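Local coordinates for protein TssK (Serratia sp. FS14, PDB 5Y0E) that serves as a baseplate component of the bacterial type VI secretion system, where its trimer probably connects the baseplate to the membrane complex, at residues D71-R76 and L121-A126; R150-L155 and A161-L166; I397-H400 and T404-E407. All coordinates share one frame; numbering follows the deposited sequence.

Contact 1 (D71-R76 and L121-A126); sequences DGTPFR and LARYLA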
loop_
_atom_site.group_PDB
_atom_site.type_symbol
_atom_site.label_atom_id
_atom_site.label_comp_id
_atom_site.label_asym_id
_atom_site.label_seq_id
_atom_site.Cartn_x
_atom_site.Cartn_y
_atom_site.Cartn_z
ATOM N N ASP A 71 -23.711 8.498 -9.671
ATOM C CA ASP A 71 -24.923 8.375 -8.884
ATOM C C ASP A 71 -25.111 6.983 -8.299
ATOM O O ASP A 71 -26.120 6.741 -7.646
ATOM C CB ASP A 71 -26.142 8.746 -9.719
ATOM C CG ASP A 71 -26.472 7.707 -10.734
ATOM O OD1 ASP A 71 -25.591 6.904 -11.084
ATOM O OD2 ASP A 71 -27.613 7.704 -11.197
ATOM N N GLY A 72 -24.171 6.075 -8.519
ATOM C CA GLY A 72 -24.190 4.759 -7.933
ATOM C C GLY A 72 -24.565 3.651 -8.889
ATOM O O GLY A 72 -24.555 2.483 -8.498
ATOM N N THR A 73 -24.868 3.978 -10.126
ATOM C CA THR A 73 -25.456 3.010 -11.021
ATOM C C THR A 73 -24.378 2.180 -11.688
ATOM O O THR A 73 -23.576 2.730 -12.438
ATOM C CB THR A 73 -26.269 3.716 -12.061
ATOM O OG1 THR A 73 -27.171 4.596 -11.408
ATOM C CG2 THR A 73 -27.030 2.715 -12.887
ATOM N N PRO A 74 -24.330 0.878 -11.459
ATOM C CA PRO A 74 -23.406 0.024 -12.206
ATOM C C PRO A 74 -23.872 -0.181 -13.629
ATOM O O PRO A 74 -25.058 -0.098 -13.931
ATOM C CB PRO A 74 -23.442 -1.291 -11.431
ATOM C CG PRO A 74 -24.737 -1.282 -10.736
ATOM C CD PRO A 74 -25.087 0.131 -10.448
ATOM N N PHE A 75 -22.922 -0.465 -14.510
ATOM C CA PHE A 75 -23.223 -0.665 -15.913
ATOM C C PHE A 75 -22.177 -1.574 -16.514
ATOM O O PHE A 75 -21.053 -1.663 -16.032
ATOM C CB PHE A 75 -23.264 0.650 -16.708
ATOM C CG PHE A 75 -21.952 1.369 -16.744
ATOM C CD1 PHE A 75 -21.020 1.083 -17.712
ATOM C CD2 PHE A 75 -21.642 2.298 -15.781
ATOM C CE1 PHE A 75 -19.821 1.706 -17.713
ATOM C CE2 PHE A 75 -20.452 2.923 -15.792
ATOM C CZ PHE A 75 -19.535 2.630 -16.754
ATOM N N ARG A 76 -22.563 -2.204 -17.612
ATOM C CA ARG A 76 -21.713 -3.112 -18.357
ATOM C C ARG A 76 -22.344 -3.288 -19.728
ATOM O O ARG A 76 -23.543 -3.537 -19.819
ATOM C CB ARG A 76 -21.586 -4.454 -17.638
ATOM C CG ARG A 76 -20.885 -5.520 -18.441
ATOM C CD ARG A 76 -20.855 -6.844 -17.696
ATOM N NE ARG A 76 -20.480 -6.651 -16.300
ATOM C CZ ARG A 76 -19.229 -6.683 -15.849
ATOM N NH1 ARG A 76 -18.222 -6.913 -16.683
ATOM N NH2 ARG A 76 -18.978 -6.484 -14.560
ATOM N N LEU A 121 -35.144 12.462 -20.207
ATOM C CA LEU A 121 -34.383 12.037 -19.065
ATOM C C LEU A 121 -34.763 10.747 -18.391
ATOM O O LEU A 121 -34.662 10.628 -17.196
ATOM C CB LEU A 121 -34.390 13.150 -18.051
ATOM C CG LEU A 121 -33.989 14.411 -18.775
ATOM C CD1 LEU A 121 -34.310 15.600 -17.911
ATOM C CD2 LEU A 121 -32.512 14.347 -19.066
ATOM N N ALA A 122 -35.184 9.777 -19.164
ATOM C CA ALA A 122 -35.525 8.496 -18.620
ATOM C C ALA A 122 -34.275 7.667 -18.500
ATOM O O ALA A 122 -33.409 7.749 -19.313
ATOM C CB ALA A 122 -36.530 7.811 -19.505
ATOM N N ARG A 123 -34.196 6.850 -17.477
ATOM C CA ARG A 123 -33.030 6.042 -17.288
ATOM C C ARG A 123 -33.090 4.764 -18.073
ATOM O O ARG A 123 -32.085 4.189 -18.383
ATOM C CB ARG A 123 -32.844 5.739 -15.816
ATOM C CG ARG A 123 -32.254 6.886 -15.042
ATOM C CD ARG A 123 -32.426 6.760 -13.552
ATOM N NE ARG A 123 -31.682 5.644 -13.036
ATOM C CZ ARG A 123 -30.456 5.719 -12.556
ATOM N NH1 ARG A 123 -29.826 6.858 -12.524
ATOM N NH2 ARG A 123 -29.865 4.648 -12.098
ATOM N N TYR A 124 -34.277 4.331 -18.426
ATOM C CA TYR A 124 -34.385 3.089 -19.134
ATOM C C TYR A 124 -35.202 3.124 -20.392
ATOM O O TYR A 124 -36.094 3.915 -20.534
ATOM C CB TYR A 124 -34.970 2.039 -18.208
ATOM C CG TYR A 124 -34.078 1.652 -17.070
ATOM C CD1 TYR A 124 -33.178 0.644 -17.207
ATOM C CD2 TYR A 124 -34.149 2.296 -15.865
ATOM C CE1 TYR A 124 -32.363 0.285 -16.185
ATOM C CE2 TYR A 124 -33.335 1.944 -14.832
ATOM C CZ TYR A 124 -32.445 0.932 -15.003
ATOM O OH TYR A 124 -31.626 0.566 -13.987
ATOM N N LEU A 125 -34.859 2.243 -21.313
ATOM C CA LEU A 125 -35.582 2.083 -22.544
ATOM C C LEU A 125 -36.044 0.658 -22.535
ATOM O O LEU A 125 -35.250 -0.240 -22.468
ATOM C CB LEU A 125 -34.696 2.305 -23.733
ATOM C CG LEU A 125 -35.435 2.040 -25.021
ATOM C CD1 LEU A 125 -36.428 3.142 -25.271
ATOM C CD2 LEU A 125 -34.459 1.908 -26.158
ATOM N N ALA A 126 -37.339 0.455 -22.646
ATOM C CA ALA A 126 -37.909 -0.879 -22.562
ATOM C C ALA A 126 -37.782 -1.604 -23.891
ATOM O O ALA A 126 -37.954 -1.011 -24.954
ATOM C CB ALA A 126 -39.372 -0.805 -22.146
#

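Contact 2 (R150-L155 and A161-L166); sequences RLRLML and AEWTAL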
loop_
_atom_site.group_PDB
_atom_site.type_symbol
_atom_site.label_atom_id
_atom_site.label_comp_id
_atom_site.label_asym_id
_atom_site.label_seq_id
_atom_site.Cartn_x
_atom_site.Cartn_y
_atom_site.Cartn_z
ATOM N N ARG A 150 -30.032 3.863 -20.437
ATOM C CA ARG A 150 -29.868 4.874 -21.445
ATOM C C ARG A 150 -28.601 5.684 -21.299
ATOM O O ARG A 150 -28.626 6.854 -21.017
ATOM C CB ARG A 150 -31.087 5.760 -21.469
ATOM C CG ARG A 150 -32.348 4.942 -21.599
ATOM C CD ARG A 150 -33.419 5.631 -22.382
ATOM N NE ARG A 150 -33.496 7.018 -22.027
ATOM C CZ ARG A 150 -33.416 8.004 -22.894
ATOM N NH1 ARG A 150 -33.260 7.747 -24.151
ATOM N NH2 ARG A 150 -33.490 9.234 -22.503
ATOM N N LEU A 151 -27.491 5.017 -21.526
ATOM C CA LEU A 151 -26.200 5.606 -21.453
ATOM C C LEU A 151 -26.011 6.398 -22.705
ATOM O O LEU A 151 -26.539 6.084 -23.736
ATOM C CB LEU A 151 -25.148 4.531 -21.360
ATOM C CG LEU A 151 -25.135 3.738 -20.084
ATOM C CD1 LEU A 151 -24.039 2.719 -20.167
ATOM C CD2 LEU A 151 -24.901 4.664 -18.931
ATOM N N ARG A 152 -25.230 7.437 -22.612
ATOM C CA ARG A 152 -25.044 8.260 -23.746
ATOM C C ARG A 152 -23.721 8.975 -23.795
ATOM O O ARG A 152 -23.266 9.496 -22.809
ATOM C CB ARG A 152 -26.143 9.296 -23.721
ATOM C CG ARG A 152 -25.992 10.355 -24.771
ATOM C CD ARG A 152 -26.815 11.574 -24.492
ATOM N NE ARG A 152 -28.203 11.276 -24.695
ATOM C CZ ARG A 152 -29.116 12.197 -24.906
ATOM N NH1 ARG A 152 -28.741 13.460 -24.942
ATOM N NH2 ARG A 152 -30.382 11.862 -25.064
ATOM N N LEU A 153 -23.075 8.980 -24.952
ATOM C CA LEU A 153 -21.838 9.710 -25.128
ATOM C C LEU A 153 -22.174 11.129 -25.495
ATOM O O LEU A 153 -23.018 11.333 -26.318
ATOM C CB LEU A 153 -21.029 9.083 -26.227
ATOM C CG LEU A 153 -20.627 7.694 -25.840
ATOM C CD1 LEU A 153 -20.443 6.851 -27.061
ATOM C CD2 LEU A 153 -19.388 7.717 -24.998
ATOM N N MET A 154 -21.548 12.097 -24.857
ATOM C CA MET A 154 -21.805 13.497 -25.120
ATOM C C MET A 154 -20.644 14.422 -24.770
ATOM O O MET A 154 -19.635 13.981 -24.299
ATOM C CB MET A 154 -23.066 13.949 -24.408
ATOM C CG MET A 154 -23.199 13.534 -22.976
ATOM S SD MET A 154 -24.450 14.469 -22.122
ATOM C CE MET A 154 -25.826 13.431 -22.437
ATOM N N LEU A 155 -20.786 15.708 -25.035
ATOM C CA LEU A 155 -19.743 16.669 -24.725
ATOM C C LEU A 155 -19.873 17.134 -23.287
ATOM O O LEU A 155 -20.979 17.307 -22.779
ATOM C CB LEU A 155 -19.819 17.874 -25.659
ATOM C CG LEU A 155 -19.823 17.590 -27.155
ATOM C CD1 LEU A 155 -19.784 18.880 -27.921
ATOM C CD2 LEU A 155 -18.653 16.710 -27.521
ATOM N N ALA A 161 -27.165 19.331 -14.286
ATOM C CA ALA A 161 -27.441 18.586 -13.062
ATOM C C ALA A 161 -28.408 17.432 -13.247
ATOM O O ALA A 161 -28.628 16.687 -12.296
ATOM C CB ALA A 161 -28.001 19.518 -11.994
ATOM N N GLU A 162 -29.014 17.275 -14.409
ATOM C CA GLU A 162 -29.880 16.130 -14.621
ATOM C C GLU A 162 -29.115 14.925 -15.111
ATOM O O GLU A 162 -29.729 13.930 -15.497
ATOM C CB GLU A 162 -30.999 16.476 -15.603
ATOM C CG GLU A 162 -31.774 17.753 -15.273
ATOM C CD GLU A 162 -32.160 17.866 -13.800
ATOM O OE1 GLU A 162 -32.068 18.982 -13.250
ATOM O OE2 GLU A 162 -32.559 16.856 -13.183
ATOM N N TRP A 163 -27.792 14.984 -15.104
ATOM C CA TRP A 163 -26.978 13.868 -15.539
ATOM C C TRP A 163 -25.833 13.695 -14.566
ATOM O O TRP A 163 -25.396 14.655 -13.934
ATOM C CB TRP A 163 -26.405 14.080 -16.939
ATOM C CG TRP A 163 -27.401 14.327 -18.003
ATOM C CD1 TRP A 163 -28.117 15.470 -18.215
ATOM C CD2 TRP A 163 -27.789 13.415 -19.032
ATOM N NE1 TRP A 163 -28.934 15.316 -19.302
ATOM C CE2 TRP A 163 -28.749 14.063 -19.822
ATOM C CE3 TRP A 163 -27.421 12.118 -19.356
ATOM C CZ2 TRP A 163 -29.337 13.455 -20.908
ATOM C CZ3 TRP A 163 -28.006 11.521 -20.426
ATOM C CH2 TRP A 163 -28.952 12.185 -21.193
ATOM N N THR A 164 -25.374 12.459 -14.427
ATOM C CA THR A 164 -24.026 12.207 -13.961
ATOM C C THR A 164 -23.253 11.625 -15.121
ATOM O O THR A 164 -23.828 11.129 -16.084
ATOM C CB THR A 164 -23.958 11.258 -12.761
ATOM O OG1 THR A 164 -24.408 9.957 -13.141
ATOM C CG2 THR A 164 -24.766 11.773 -11.609
ATOM N N ALA A 165 -21.936 11.704 -15.032
ATOM C CA ALA A 165 -21.139 11.304 -16.174
ATOM C C ALA A 165 -19.747 10.911 -15.732
ATOM O O ALA A 165 -19.243 11.388 -14.717
ATOM C CB ALA A 165 -21.055 12.427 -17.205
ATOM N N LEU A 166 -19.124 10.063 -16.531
ATOM C CA LEU A 166 -17.732 9.702 -16.371
ATOM C C LEU A 166 -16.973 10.158 -17.605
ATOM O O LEU A 166 -17.441 9.976 -18.726
ATOM C CB LEU A 166 -17.563 8.187 -16.190
ATOM C CG LEU A 166 -18.317 7.440 -15.097
ATOM C CD1 LEU A 166 -18.134 5.962 -15.272
ATOM C CD2 LEU A 166 -17.838 7.857 -13.753
#

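Contact 3 (I397-H400 and T404-E407); sequences IPYH and TYFE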
loop_
_atom_site.group_PDB
_atom_site.type_symbol
_atom_site.label_atom_id
_atom_site.label_comp_id
_atom_site.label_asym_id
_atom_site.label_seq_id
_atom_site.Cartn_x
_atom_site.Cartn_y
_atom_site.Cartn_z
ATOM N N ILE A 397 25.516 9.268 -19.595
ATOM C CA ILE A 397 25.144 8.211 -18.662
ATOM C C ILE A 397 26.246 8.116 -17.626
ATOM O O ILE A 397 27.341 8.642 -17.838
ATOM C CB ILE A 397 24.917 6.861 -19.376
ATOM C CG1 ILE A 397 26.210 6.377 -20.005
ATOM C CG2 ILE A 397 23.848 6.999 -20.392
ATOM C CD1 ILE A 397 26.152 4.957 -20.441
ATOM N N PRO A 398 25.984 7.491 -16.484
ATOM C CA PRO A 398 27.034 7.356 -15.480
ATOM C C PRO A 398 28.128 6.448 -15.989
ATOM O O PRO A 398 27.870 5.484 -16.697
ATOM C CB PRO A 398 26.303 6.726 -14.290
ATOM C CG PRO A 398 24.898 6.928 -14.530
ATOM C CD PRO A 398 24.713 6.941 -15.992
ATOM N N TYR A 399 29.353 6.747 -15.616
ATOM C CA TYR A 399 30.488 5.937 -16.006
ATOM C C TYR A 399 31.004 5.195 -14.792
ATOM O O TYR A 399 31.489 5.825 -13.855
ATOM C CB TYR A 399 31.597 6.792 -16.591
ATOM C CG TYR A 399 32.926 6.091 -16.614
ATOM C CD1 TYR A 399 33.170 5.079 -17.491
ATOM C CD2 TYR A 399 33.923 6.443 -15.743
ATOM C CE1 TYR A 399 34.347 4.452 -17.516
ATOM C CE2 TYR A 399 35.122 5.813 -15.761
ATOM C CZ TYR A 399 35.323 4.815 -16.649
ATOM O OH TYR A 399 36.522 4.177 -16.678
ATOM N N HIS A 400 30.922 3.869 -14.823
ATOM C CA HIS A 400 31.514 3.028 -13.793
ATOM C C HIS A 400 32.927 2.647 -14.196
ATOM O O HIS A 400 33.128 1.935 -15.178
ATOM C CB HIS A 400 30.694 1.767 -13.562
ATOM C CG HIS A 400 29.237 2.020 -13.399
ATOM N ND1 HIS A 400 28.743 3.189 -12.867
ATOM C CD2 HIS A 400 28.163 1.263 -13.713
ATOM C CE1 HIS A 400 27.424 3.139 -12.853
ATOM N NE2 HIS A 400 27.047 1.982 -13.365
ATOM N N THR A 404 33.451 -1.548 -19.489
ATOM C CA THR A 404 33.712 -1.264 -20.877
ATOM C C THR A 404 32.396 -0.906 -21.527
ATOM O O THR A 404 31.358 -1.474 -21.194
ATOM C CB THR A 404 34.343 -2.455 -21.571
ATOM O OG1 THR A 404 35.561 -2.761 -20.911
ATOM C CG2 THR A 404 34.658 -2.147 -22.997
ATOM N N TYR A 405 32.450 0.048 -22.438
ATOM C CA TYR A 405 31.270 0.623 -23.045
ATOM C C TYR A 405 31.323 0.345 -24.528
ATOM O O TYR A 405 32.277 0.738 -25.202
ATOM C CB TYR A 405 31.194 2.114 -22.761
ATOM C CG TYR A 405 30.940 2.353 -21.319
ATOM C CD1 TYR A 405 31.962 2.240 -20.387
ATOM C CD2 TYR A 405 29.672 2.654 -20.874
ATOM C CE1 TYR A 405 31.723 2.429 -19.070
ATOM C CE2 TYR A 405 29.424 2.846 -19.558
ATOM C CZ TYR A 405 30.442 2.730 -18.657
ATOM O OH TYR A 405 30.155 2.938 -17.342
ATOM N N PHE A 406 30.319 -0.350 -25.019
ATOM C CA PHE A 406 30.219 -0.701 -26.420
ATOM C C PHE A 406 29.060 0.064 -27.015
ATOM O O PHE A 406 27.934 -0.040 -26.530
ATOM C CB PHE A 406 30.009 -2.199 -26.583
ATOM C CG PHE A 406 31.119 -3.013 -26.039
ATOM C CD1 PHE A 406 32.222 -3.292 -26.811
ATOM C CD2 PHE A 406 31.069 -3.494 -24.753
ATOM C CE1 PHE A 406 33.247 -4.038 -26.321
ATOM C CE2 PHE A 406 32.106 -4.249 -24.254
ATOM C CZ PHE A 406 33.193 -4.523 -25.044
ATOM N N GLU A 407 29.331 0.839 -28.045
ATOM C CA GLU A 407 28.253 1.420 -28.819
ATOM C C GLU A 407 27.782 0.406 -29.850
ATOM O O GLU A 407 28.579 -0.367 -30.387
ATOM C CB GLU A 407 28.718 2.705 -29.492
ATOM C CG GLU A 407 27.632 3.489 -30.192
ATOM C CD GLU A 407 27.969 4.967 -30.289
ATOM O OE1 GLU A 407 29.167 5.307 -30.170
ATOM O OE2 GLU A 407 27.039 5.779 -30.470
#

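Contact 1 (D71-R76 and L121-A126)
An Asx turn at D71-T73, in the hairpin bend between strands 62-68 and 74-78, receives the guanidinium of R123, which stands just before strand 124-131. Two N-H groups of the arginine reach two residues of the turn. R123 NH1 forms a salt bridge with D71 OD2 at 2.7 Å, and it arrives nearly in line with the C-O bond. R123 NH2 donates to T73 OG1 at 2.8 Å, the straighter of the two bonds with 167° at the hydrogen. Both acceptors lie close to the guanidinium plane, whereas the D71 carboxylate is turned 49° from it, so this is an edge approach but not a flat, two-pronged pairing. A bend in the arginine chain at chi3 (66°) helps to bring that edge round to the turn. The other carboxylate oxygen works within the turn: D71 OD1 accepts from T73 N at 3.2 Å and from T73 OG1 at 2.8 Å, both donors coming from the same face of the carboxylate. T73 OG1 thus donates to D71 OD1 and accepts from R123 NH2. R123 NH1 also bonds to P103 O, and G72 O accepts from W34 of a second subunit. The resulting ring of bonds ties the arginine to a carboxylate already oriented by its own turn, and would probably spread the charge of the buried arginine over several polar groups.

Contact 2 (R150-L155 and A161-L166)
R152 and W163 meet across the face of strand 96-103, which runs between their own strands, 142-155 and 163-174; the 9.0 Å from R152 CA to A165 CA fits one intervening strand. CB of the arginine points toward the tryptophan's segment, CG (anti to the backbone N, chi1 173°) gains nothing on the ring, and the bend at chi3 lays the end of the chain against it. The contact begins at R152 CD, 4.0 Å from W163 CH2. R152 NE and CZ are each 3.7 Å from W163 CH2. The terminal nitrogens spread past that carbon: R152 NH1 lies 4.0 Å from W163 CH2 and almost as near to W163 CZ2. CH2 thus sits over the centre of one guanidinium face, 3.6 Å above the plane. The reverse does not hold, since the two planes are 48° apart and the arginine approaches the indole obliquely. One indole face is taken by M154: its CE lies 3.5 Å from the centroid of the W163 six-membered ring and 11° off the normal, a CH-pi contact, and the sulfur behind it makes a Met-aromatic contact. The fine position of CE is doubtful, because it is modelled too close to R152 CD. M154 also packs on V99, and W163 on A101 and P103, all of strand 96-103. No hydrogen bond links these two segments, so the arginine-indole pairing probably relies mainly on dispersion, with a modest electrostatic attraction from the positive guanidinium; the thioether may add to it, subject to the doubt about CE.

Contact 3 (I397-H400 and T404-E407)
The rings of Y405 and Y399 meet obliquely, their centroids 5.6 Å apart and their planes inclined at 39°, an arrangement that is neither a stack nor edge-to-face. With respect to the Y399 ring, the partner is at the edge: Y405 CE1 lies near the plane of that ring, 3.4 Å from Y399 CD1. With respect to the Y405 ring, Y399 comes in obliquely, and so does I397, whose CD1 is 4.0 Å from Y405 CE2 on the other ortho position to the hydroxyl. At the hydroxyl-bearing edge of the Y405 ring, H400 N lies close to the ring plane and donates to Y405 OH at 2.8 Å, with 156° at the hydrogen. Y405 OH is also 3.3 Å from Y399 CA and 4.0 Å from H400 CB, so the phenol end is set against the loop backbone as well as against side chains. Y405 gets there with CG anti to its own carbonyl carbon (chi1 -68°), its CB pointing at the loop. The H400 side chain runs at about a right angle to that of Y405 and has its polar partner elsewhere: NE2 is hydrogen-bonded to E438. On the sheet, I397 packs on W440 and I442 of strand 436-443, while Y405 also touches V346 and A348 of strand 343-350. Y399 is exposed and, like I397 and P398, touches a crystal neighbour, which may influence its pose. Strands 387-389 and 404-408 are antiparallel neighbours, and the geometry is that of a long hairpin connection folded back over the face of its own sheet, with the tyrosine hydroxyl bonded to loop backbone five residues earlier, resembling a tyrosine corner.

Contacts 1, 2 and 3 follow one another along the chain without overlap. The first two are neighbours: their centres are 10 Å apart, and they touch where R150 N and NE probably hydrogen-bond to R123 O and A122 O. Strands 124-131 and 142-155 are adjacent in the mixed sheet, which also holds 163-174. Contact 1 joins the turn leading into strand 74-78 of the separate three-stranded sheet to the residue just before strand 124-131. Contact 3 belongs to the eight-stranded sheet, across the chain's centre, with centres 59 and 55 Å from the others. The helical part 197-309 intervenes in sequence, so the contacts lie in two separate beta regions.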